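Local coordinates for protein hypothetical bacterial 6-phosphogluconolactonase (Bacteroides fragilis, PDB 3SCY) that is a putative 6-phosphogluconolactonase, which would probably hydrolyse 6-phosphogluconolactone to 6-phosphogluconate on a seven-bladed beta-propeller, at residues T20-T31 with L44-L55; R151-C159 with A171-H180. All coordinates share one frame; numbering follows the deposited sequence. Where two conformers were deposited one is given.

Both contacts lie in one seven-bladed beta-propeller of the lactonase family but belong to different blades, each an antiparallel four-stranded sheet. Contact 1 comes first along the chain: it joins strands 28-35 and 41-48, the outer pair of the blade that also holds strands 13-20 and 354-360, and runs on to strand 55-57, where the next blade starts. Contact 2 follows, in the blade that opens with strand 157-162 and continues through 168-173 and 178-184. The centres of contact 1 and contact 2 are about 26 Å apart, and the nearest atoms of contact 1 and contact 2 about 7 Å. Contact 1 thus bridges two neighbouring blades, whereas contact 2 ties together the inner strands and connecting turns of one.

Contact 1 (T20-T31 with L44-L55); sequences TYTSGNSKGIYT and LSDAEVANPSYL
The outer hairpin of the propeller blade in which N- and C-terminal strands meet supplies this contact, with Ile-29 opposite Ala-47. Strands 28-31 and 44-48 are 4.6 Å apart at their axes and antiparallel at 170°. Ile-29 and Ala-47 form a hydrogen-bonded pair, Ala-47 N lying 2.8 Å from Ile-29 O. Towards Leu-44 the regularity breaks: Leu-44 and Ser-45 both face Thr-31, a classic beta bulge, while Thr-31 OG1 has its main partner in Gly-87 O.

Beyond the strand, segment 49-55 crosses to the next blade, and the side chain of Ile-29 fills the angle so formed. Ile-29 CG1 runs alongside the Pro-52 ring, 3.7 Å from Pro-52 CB, the two side chains pointing in opposite senses; its tip meets that of Leu-55, with Ile-29 CD1 3.8 Å from Leu-55 CD2. Phe-80 of the next blade also touches Ile-29.

The connecting loops are clasped by a reciprocal polar pair. Thr-22 N points almost straight at Asn-51 OD1 (2.9 Å), approaching nearly along the amide C=O, and Asn-51 N returns a bond to Thr-22 OG1 (2.9 Å). A chi1 of 53° tucks Thr-22 OG1 over its own backbone, facing Asn-51. Asn-51 ND2 holds Glu-69 O, which fixes the amide's rotation. The same OD1 lies at the edge of the Tyr-21 ring, whose plane is turned 73° from the amide; Tyr-21 OH and Ser-53 OG both bond to Glu-69 OE1.

On the solvent side, Lys-27 NZ forms a long, weak salt bridge to Glu-48 OE2 (3.5 Å), tentative because the lysine has two conformers. Two waters also bridge the charges; one accepts from Lys-27 NZ at 2.7 Å and donates to Glu-48 OE2, while the other is held only weakly by the lysine.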
loop_
_atom_site.group_PDB
_atom_site.type_symbol
_atom_site.label_atom_id
_atom_site.label_comp_id
_atom_site.label_asym_id
_atom_site.label_seq_id
_atom_site.Cartn_x
_atom_site.Cartn_y
_atom_site.Cartn_z
ATOM N N THR A 20 10.176 1.339 7.195
ATOM C CA THR A 20 10.037 1.429 8.649
ATOM C C THR A 20 9.776 2.832 9.144
ATOM O O THR A 20 9.858 3.792 8.384
ATOM C CB THR A 20 11.387 1.011 9.294
ATOM O OG1 THR A 20 12.385 2.016 9.023
ATOM C CG2 THR A 20 11.879 -0.381 8.845
ATOM N N TYR A 21 9.507 2.948 10.449
ATOM C CA TYR A 21 9.553 4.234 11.143
ATOM C C TYR A 21 10.917 4.291 11.806
ATOM O O TYR A 21 11.401 3.275 12.319
ATOM C CB TYR A 21 8.418 4.392 12.143
ATOM C CG TYR A 21 7.108 4.724 11.469
ATOM C CD1 TYR A 21 6.922 5.941 10.825
ATOM C CD2 TYR A 21 6.066 3.805 11.441
ATOM C CE1 TYR A 21 5.711 6.257 10.212
ATOM C CE2 TYR A 21 4.847 4.113 10.845
ATOM C CZ TYR A 21 4.681 5.331 10.209
ATOM O OH TYR A 21 3.479 5.609 9.592
ATOM N N THR A 22 11.572 5.459 11.756
ATOM C CA THR A 22 12.936 5.580 12.254
ATOM C C THR A 22 13.040 6.319 13.610
ATOM O O THR A 22 14.145 6.733 13.951
ATOM C CB THR A 22 13.802 6.260 11.182
ATOM O OG1 THR A 22 13.196 7.491 10.769
ATOM C CG2 THR A 22 13.996 5.376 9.962
ATOM N N SER A 23 11.931 6.414 14.399
ATOM C CA SER A 23 11.936 7.048 15.743
ATOM C C SER A 23 12.752 6.232 16.742
ATOM O O SER A 23 13.132 6.759 17.788
ATOM C CB SER A 23 10.519 7.238 16.283
ATOM O OG SER A 23 9.706 6.087 16.098
ATOM N N GLY A 24 12.995 4.962 16.426
ATOM C CA GLY A 24 13.782 4.060 17.260
ATOM C C GLY A 24 15.150 3.798 16.666
ATOM O O GLY A 24 15.834 4.736 16.251
ATOM N N ASN A 25 15.531 2.512 16.571
ATOM C CA ASN A 25 16.838 2.049 16.091
ATOM C C ASN A 25 16.895 1.790 14.586
ATOM O O ASN A 25 17.978 1.481 14.084
ATOM C CB ASN A 25 17.257 0.768 16.820
ATOM C CG ASN A 25 17.649 0.957 18.262
ATOM O OD1 ASN A 25 18.268 1.959 18.648
ATOM N ND2 ASN A 25 17.331 -0.033 19.083
ATOM N N SER A 26 15.758 1.881 13.864
ATOM C CA SER A 26 15.801 1.625 12.421
ATOM C C SER A 26 16.591 2.684 11.660
ATOM O O SER A 26 16.429 3.872 11.943
ATOM C CB SER A 26 14.393 1.586 11.842
ATOM O OG SER A 26 14.458 1.526 10.428
ATOM N N LYS A 27 17.423 2.260 10.687
ATOM C CA LYS A 27 18.188 3.183 9.844
ATOM C C LYS A 27 17.308 3.750 8.732
ATOM O O LYS A 27 17.572 4.834 8.221
ATOM C CB LYS A 27 19.415 2.502 9.211
ATOM C CG LYS A 27 20.565 2.225 10.168
ATOM C CD LYS A 27 21.641 1.407 9.474
ATOM C CE LYS A 27 22.776 1.026 10.388
ATOM N NZ LYS A 27 23.715 2.155 10.614
ATOM N N GLY A 28 16.281 2.993 8.350
ATOM C CA GLY A 28 15.380 3.411 7.288
ATOM C C GLY A 28 14.846 2.257 6.481
ATOM O O GLY A 28 13.833 1.659 6.844
ATOM N N ILE A 29 15.466 2.004 5.319
ATOM C CA ILE A 29 15.004 0.913 4.432
ATOM C C ILE A 29 15.946 -0.257 4.557
ATOM O O ILE A 29 17.160 -0.071 4.462
ATOM C CB ILE A 29 14.906 1.370 2.942
ATOM C CG1 ILE A 29 13.923 2.536 2.791
ATOM C CG2 ILE A 29 14.479 0.205 2.049
ATOM C CD1 ILE A 29 13.982 3.215 1.413
ATOM N N TYR A 30 15.388 -1.456 4.673
ATOM C CA TYR A 30 16.168 -2.679 4.755
ATOM C C TYR A 30 15.802 -3.556 3.581
ATOM O O TYR A 30 14.633 -3.589 3.163
ATOM C CB TYR A 30 15.908 -3.397 6.079
ATOM C CG TYR A 30 16.405 -2.636 7.285
ATOM C CD1 TYR A 30 15.603 -1.685 7.911
ATOM C CD2 TYR A 30 17.699 -2.822 7.768
ATOM C CE1 TYR A 30 16.073 -0.947 8.995
ATOM C CE2 TYR A 30 18.183 -2.082 8.848
ATOM C CZ TYR A 30 17.353 -1.165 9.475
ATOM O OH TYR A 30 17.798 -0.418 10.533
ATOM N N THR A 31 16.799 -4.247 3.024
ATOM C CA THR A 31 16.561 -5.151 1.904
ATOM C C THR A 31 16.999 -6.565 2.270
ATOM O O THR A 31 17.952 -6.748 3.037
ATOM C CB THR A 31 17.224 -4.685 0.634
ATOM O OG1 THR A 31 18.627 -4.604 0.852
ATOM C CG2 THR A 31 16.687 -3.334 0.145
ATOM N N LEU A 44 20.401 -8.207 2.981
ATOM C CA LEU A 44 21.287 -7.806 1.898
ATOM C C LEU A 44 21.919 -6.471 2.211
ATOM O O LEU A 44 23.133 -6.355 2.287
ATOM C CB LEU A 44 20.542 -7.745 0.535
ATOM C CG LEU A 44 19.928 -9.055 0.007
ATOM C CD1 LEU A 44 19.085 -8.789 -1.235
ATOM C CD2 LEU A 44 21.008 -10.086 -0.333
ATOM N N SER A 45 21.103 -5.436 2.382
ATOM C CA SER A 45 21.653 -4.107 2.593
ATOM C C SER A 45 20.654 -3.262 3.344
ATOM O O SER A 45 19.617 -3.753 3.773
ATOM C CB SER A 45 21.989 -3.459 1.240
ATOM O OG SER A 45 22.753 -2.274 1.379
ATOM N N ASP A 46 20.976 -2.000 3.515
ATOM C CA ASP A 46 20.080 -1.045 4.136
ATOM C C ASP A 46 20.409 0.333 3.643
ATOM O O ASP A 46 21.477 0.544 3.072
ATOM C CB ASP A 46 20.129 -1.118 5.676
ATOM C CG ASP A 46 21.494 -0.855 6.265
ATOM O OD1 ASP A 46 21.983 0.288 6.134
ATOM O OD2 ASP A 46 22.059 -1.784 6.889
ATOM N N ALA A 47 19.480 1.260 3.814
ATOM C CA ALA A 47 19.666 2.644 3.403
ATOM C C ALA A 47 19.197 3.556 4.513
ATOM O O ALA A 47 18.101 3.359 5.051
ATOM C CB ALA A 47 18.900 2.933 2.110
ATOM N N GLU A 48 20.039 4.526 4.883
ATOM C CA GLU A 48 19.699 5.531 5.882
ATOM C C GLU A 48 18.752 6.525 5.228
ATOM O O GLU A 48 19.129 7.246 4.295
ATOM C CB GLU A 48 20.945 6.215 6.447
ATOM C CG GLU A 48 21.673 5.313 7.421
ATOM C CD GLU A 48 22.437 5.973 8.550
ATOM O OE1 GLU A 48 22.199 7.170 8.833
ATOM O OE2 GLU A 48 23.258 5.270 9.179
ATOM N N VAL A 49 17.496 6.489 5.680
ATOM C CA VAL A 49 16.368 7.288 5.170
ATOM C C VAL A 49 15.427 7.561 6.330
ATOM O O VAL A 49 15.123 6.630 7.048
ATOM C CB VAL A 49 15.582 6.570 4.026
ATOM C CG1 VAL A 49 14.752 7.572 3.230
ATOM C CG2 VAL A 49 16.482 5.759 3.103
ATOM N N ALA A 50 14.939 8.790 6.487
ATOM C CA ALA A 50 14.033 9.102 7.588
ATOM C C ALA A 50 12.588 8.746 7.281
ATOM O O ALA A 50 12.083 9.084 6.212
ATOM C CB ALA A 50 14.146 10.569 7.922
ATOM N N ASN A 51 11.935 8.011 8.224
ATOM C CA ASN A 51 10.539 7.566 8.157
ATOM C C ASN A 51 10.088 7.140 6.739
ATOM O O ASN A 51 9.087 7.659 6.221
ATOM C CB ASN A 51 9.584 8.614 8.703
ATOM C CG ASN A 51 9.644 8.714 10.194
ATOM O OD1 ASN A 51 10.065 7.787 10.879
ATOM N ND2 ASN A 51 9.405 9.910 10.698
ATOM N N PRO A 52 10.781 6.156 6.128
ATOM C CA PRO A 52 10.324 5.634 4.828
ATOM C C PRO A 52 9.180 4.621 5.051
ATOM O O PRO A 52 9.353 3.401 4.898
ATOM C CB PRO A 52 11.592 4.986 4.274
ATOM C CG PRO A 52 12.302 4.463 5.491
ATOM C CD PRO A 52 11.981 5.426 6.615
ATOM N N SER A 53 8.016 5.135 5.514
ATOM C CA SER A 53 6.926 4.248 5.937
ATOM C C SER A 53 6.178 3.565 4.785
ATOM O O SER A 53 5.408 2.625 5.013
ATOM C CB SER A 53 5.946 4.989 6.822
ATOM O OG SER A 53 5.315 5.981 6.040
ATOM N N TYR A 54 6.390 4.043 3.575
ATOM C CA TYR A 54 5.831 3.432 2.387
ATOM C C TYR A 54 6.819 3.642 1.274
ATOM O O TYR A 54 7.437 4.707 1.170
ATOM C CB TYR A 54 4.423 3.997 2.017
ATOM C CG TYR A 54 3.560 2.942 1.365
ATOM C CD1 TYR A 54 2.828 2.042 2.141
ATOM C CD2 TYR A 54 3.575 2.752 -0.017
ATOM C CE1 TYR A 54 2.149 0.971 1.563
ATOM C CE2 TYR A 54 2.874 1.691 -0.608
ATOM C CZ TYR A 54 2.166 0.808 0.193
ATOM O OH TYR A 54 1.473 -0.266 -0.338
ATOM N N LEU A 55 6.964 2.639 0.446
ATOM C CA LEU A 55 7.872 2.709 -0.682
ATOM C C LEU A 55 7.369 1.817 -1.799
ATOM O O LEU A 55 6.566 0.903 -1.588
ATOM C CB LEU A 55 9.317 2.311 -0.270
ATOM C CG LEU A 55 9.506 0.997 0.507
ATOM C CD1 LEU A 55 9.471 -0.200 -0.406
ATOM C CD2 LEU A 55 10.862 0.977 1.181
HETATM O O HOH W 1 9.436 7.683 13.424
HETATM O O HOH W 2 24.575 3.561 7.728
HETATM O O HOH W 3 24.195 4.599 11.685
#

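Contact 2 (R151-C159 with A171-H180); sequences RQTMPHLHC and ADDLGTDQIH
Gln-152 reaches over the turn at Leu-174 to Asp-177 and pins the loop leading into strand 157-162 against the hairpin of strands 168-173 and 178-184 in the same propeller blade. Its CB rests 3.2 Å from Gly-175 O. Gln-152 CG passes 3.7 Å from Leu-174 O; the extended chi2 (-179°) then carries CD on past the same oxygen, at 3.8 Å. There Gln-152 NE2 donates to Leu-174 O at 2.9 Å, almost straight and in the amide plane. A second, weak bond links Gln-152 NE2 to Asp-177 OD1 at 3.0 Å, and Gln-152 OE1 accepts from Asp-148 N. Asp-177 itself is held mainly by the backbone N-H groups of Gly-210 and Gly-212.

Strands 157-159 and 171-173 meet at 133°, splayed away from strict antiparallel pairing. His-158 N donates to Asp-172 O, and Leu-174 N to His-156 O. The isobutyl group of Leu-174 lies alongside the His-158 side chain, Leu-174 CD1 being 4.0 Å from His-158 CD2; Arg-151 NH2 comes near the same methyl while bonding to Tyr-117 OH, and Arg-151 NH1 makes a salt bridge with Glu-230.

Asp-173 is the polar centre. His-156 N meets Asp-173 OD1 at 2.9 Å from above the carboxylate, 40° out of its plane, and Gly-175 N and Thr-176 N add weak bonds to this oxygen. Asp-173 OD2 uses its anti lone pair for His-180 NE2, 2.9 Å away and in the imidazole plane. Leu-157 CD2 packs against the carboxyl carbon. Asp-177 and Gln-178 both face Asp-173, forming a G1 bulge.

The chemistry implies that one buried carboxylate joins three pieces: one oxygen takes a good bond from the incoming loop and two weak ones from the turn, the other a straight bond from a histidine of strand 178-184.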
loop_
_atom_site.group_PDB
_atom_site.type_symbol
_atom_site.label_atom_id
_atom_site.label_comp_id
_atom_site.label_asym_id
_atom_site.label_seq_id
_atom_site.Cartn_x
_atom_site.Cartn_y
_atom_site.Cartn_z
ATOM N N ARG A 151 -10.776 11.319 14.583
ATOM C CA ARG A 151 -10.107 10.877 13.371
ATOM C C ARG A 151 -10.565 11.518 12.060
ATOM O O ARG A 151 -9.830 11.406 11.077
ATOM C CB ARG A 151 -10.249 9.349 13.253
ATOM C CG ARG A 151 -9.598 8.551 14.395
ATOM C CD ARG A 151 -8.074 8.656 14.453
ATOM N NE ARG A 151 -7.409 8.417 13.159
ATOM C CZ ARG A 151 -7.051 7.222 12.696
ATOM N NH1 ARG A 151 -7.306 6.124 13.398
ATOM N NH2 ARG A 151 -6.435 7.116 11.524
ATOM N N GLN A 152 -11.737 12.178 12.021
ATOM C CA GLN A 152 -12.260 12.721 10.757
ATOM C C GLN A 152 -12.595 14.217 10.849
ATOM O O GLN A 152 -13.626 14.651 10.342
ATOM C CB GLN A 152 -13.498 11.909 10.320
ATOM C CG GLN A 152 -13.230 10.407 10.155
ATOM C CD GLN A 152 -14.445 9.635 9.702
ATOM O OE1 GLN A 152 -15.463 9.556 10.403
ATOM N NE2 GLN A 152 -14.367 9.039 8.522
ATOM N N THR A 153 -11.688 15.008 11.439
ATOM C CA THR A 153 -11.869 16.460 11.609
ATOM C C THR A 153 -11.508 17.201 10.319
ATOM O O THR A 153 -11.791 18.391 10.188
ATOM C CB THR A 153 -11.001 16.965 12.778
ATOM O OG1 THR A 153 -9.626 16.792 12.439
ATOM C CG2 THR A 153 -11.292 16.238 14.080
HETATM N N MSE A 154 -10.876 16.486 9.367
HETATM C CA MSE A 154 -10.372 17.034 8.107
HETATM C C MSE A 154 -10.094 15.909 7.129
HETATM O O MSE A 154 -10.022 14.756 7.560
HETATM C CB MSE A 154 -9.055 17.817 8.360
HETATM C CG MSE A 154 -8.022 17.008 9.139
HETATM SE SE MSE A 154 -6.274 17.815 9.370
HETATM C CE MSE A 154 -6.776 19.675 9.765
ATOM N N PRO A 155 -9.819 16.199 5.840
ATOM C CA PRO A 155 -9.433 15.104 4.933
ATOM C C PRO A 155 -8.105 14.472 5.376
ATOM O O PRO A 155 -7.239 15.148 5.951
ATOM C CB PRO A 155 -9.299 15.798 3.569
ATOM C CG PRO A 155 -10.084 17.064 3.710
ATOM C CD PRO A 155 -9.849 17.491 5.123
ATOM N N HIS A 156 -7.981 13.168 5.182
ATOM C CA HIS A 156 -6.769 12.413 5.483
ATOM C C HIS A 156 -6.578 11.474 4.329
ATOM O O HIS A 156 -7.321 10.510 4.197
ATOM C CB HIS A 156 -6.896 11.673 6.826
ATOM C CG HIS A 156 -6.937 12.561 8.041
ATOM N ND1 HIS A 156 -5.863 13.359 8.391
ATOM C CD2 HIS A 156 -7.904 12.697 8.985
ATOM C CE1 HIS A 156 -6.224 13.987 9.508
ATOM N NE2 HIS A 156 -7.443 13.626 9.900
ATOM N N LEU A 157 -5.635 11.780 3.452
ATOM C CA LEU A 157 -5.444 10.988 2.248
ATOM C C LEU A 157 -4.517 9.821 2.543
ATOM O O LEU A 157 -3.423 10.014 3.059
ATOM C CB LEU A 157 -4.945 11.902 1.117
ATOM C CG LEU A 157 -6.049 12.610 0.295
ATOM C CD1 LEU A 157 -6.669 11.640 -0.694
ATOM C CD2 LEU A 157 -7.138 13.265 1.187
ATOM N N HIS A 158 -4.983 8.590 2.269
ATOM C CA HIS A 158 -4.265 7.402 2.706
ATOM C C HIS A 158 -3.877 6.427 1.629
ATOM O O HIS A 158 -3.137 5.478 1.926
ATOM C CB HIS A 158 -5.112 6.638 3.746
ATOM C CG HIS A 158 -4.305 6.115 4.893
ATOM N ND1 HIS A 158 -3.125 5.414 4.695
ATOM C CD2 HIS A 158 -4.544 6.202 6.221
ATOM C CE1 HIS A 158 -2.659 5.153 5.909
ATOM N NE2 HIS A 158 -3.501 5.574 6.852
ATOM N N CYS A 159 -4.354 6.634 0.392
ATOM C CA CYS A 159 -4.063 5.727 -0.690
ATOM C C CYS A 159 -4.276 6.432 -1.995
ATOM O O CYS A 159 -5.157 7.287 -2.086
ATOM C CB CYS A 159 -4.952 4.488 -0.587
ATOM S SG CYS A 159 -4.459 3.113 -1.666
ATOM N N ALA A 171 -8.289 8.101 -5.046
ATOM C CA ALA A 171 -7.588 8.483 -3.835
ATOM C C ALA A 171 -8.483 8.313 -2.616
ATOM O O ALA A 171 -9.521 8.988 -2.506
ATOM C CB ALA A 171 -7.114 9.923 -3.965
ATOM N N ASP A 172 -8.079 7.420 -1.690
ATOM C CA ASP A 172 -8.890 7.136 -0.497
ATOM C C ASP A 172 -8.723 8.206 0.538
ATOM O O ASP A 172 -7.585 8.522 0.924
ATOM C CB ASP A 172 -8.481 5.786 0.121
ATOM C CG ASP A 172 -8.755 4.567 -0.721
ATOM O OD1 ASP A 172 -9.501 4.685 -1.711
ATOM O OD2 ASP A 172 -8.245 3.468 -0.361
ATOM N N ASP A 173 -9.847 8.721 1.034
ATOM C CA ASP A 173 -9.836 9.779 2.024
ATOM C C ASP A 173 -10.497 9.299 3.299
ATOM O O ASP A 173 -11.730 9.295 3.442
ATOM C CB ASP A 173 -10.513 11.014 1.456
ATOM C CG ASP A 173 -10.537 12.251 2.340
ATOM O OD1 ASP A 173 -10.194 12.142 3.544
ATOM O OD2 ASP A 173 -10.897 13.324 1.829
ATOM N N LEU A 174 -9.644 8.941 4.261
ATOM C CA LEU A 174 -10.077 8.429 5.554
ATOM C C LEU A 174 -10.905 9.463 6.304
ATOM O O LEU A 174 -11.857 9.102 7.013
ATOM C CB LEU A 174 -8.833 7.985 6.368
ATOM C CG LEU A 174 -9.060 7.494 7.836
ATOM C CD1 LEU A 174 -8.023 6.442 8.213
ATOM C CD2 LEU A 174 -9.032 8.676 8.857
ATOM N N GLY A 175 -10.551 10.737 6.145
ATOM C CA GLY A 175 -11.230 11.801 6.861
ATOM C C GLY A 175 -12.620 12.165 6.395
ATOM O O GLY A 175 -13.409 12.677 7.194
ATOM N N THR A 176 -12.927 11.953 5.106
ATOM C CA THR A 176 -14.240 12.377 4.600
ATOM C C THR A 176 -15.090 11.214 4.079
ATOM O O THR A 176 -16.147 11.479 3.503
ATOM C CB THR A 176 -14.080 13.450 3.514
ATOM O OG1 THR A 176 -13.525 12.847 2.346
ATOM C CG2 THR A 176 -13.225 14.623 3.970
ATOM N N ASP A 177 -14.646 9.945 4.270
ATOM C CA ASP A 177 -15.408 8.763 3.816
ATOM C C ASP A 177 -15.651 8.803 2.298
ATOM O O ASP A 177 -16.725 8.445 1.827
ATOM C CB ASP A 177 -16.741 8.634 4.591
ATOM C CG ASP A 177 -16.494 8.318 6.049
ATOM O OD1 ASP A 177 -15.680 7.412 6.328
ATOM O OD2 ASP A 177 -17.102 8.982 6.909
ATOM N N GLN A 178 -14.647 9.215 1.549
ATOM C CA GLN A 178 -14.746 9.304 0.097
ATOM C C GLN A 178 -13.548 8.703 -0.586
ATOM O O GLN A 178 -12.463 8.646 -0.019
ATOM C CB GLN A 178 -14.878 10.775 -0.362
ATOM C CG GLN A 178 -16.201 11.431 0.002
ATOM C CD GLN A 178 -16.202 12.890 -0.378
ATOM O OE1 GLN A 178 -15.426 13.704 0.133
ATOM N NE2 GLN A 178 -17.097 13.254 -1.266
ATOM N N ILE A 179 -13.756 8.263 -1.819
ATOM C CA ILE A 179 -12.730 7.862 -2.759
ATOM C C ILE A 179 -12.801 8.928 -3.863
ATOM O O ILE A 179 -13.772 8.954 -4.625
ATOM C CB ILE A 179 -12.889 6.427 -3.301
ATOM C CG1 ILE A 179 -12.901 5.397 -2.140
ATOM C CG2 ILE A 179 -11.752 6.120 -4.300
ATOM C CD1 ILE A 179 -13.478 3.992 -2.530
ATOM N N HIS A 180 -11.813 9.823 -3.903
ATOM C CA HIS A 180 -11.736 10.890 -4.904
ATOM C C HIS A 180 -11.301 10.311 -6.252
ATOM O O HIS A 180 -10.469 9.406 -6.292
ATOM C CB HIS A 180 -10.778 11.989 -4.436
ATOM C CG HIS A 180 -11.178 12.572 -3.123
ATOM N ND1 HIS A 180 -12.192 13.525 -3.029
ATOM C CD2 HIS A 180 -10.672 12.340 -1.891
ATOM C CE1 HIS A 180 -12.288 13.809 -1.738
ATOM N NE2 HIS A 180 -11.388 13.136 -1.015
#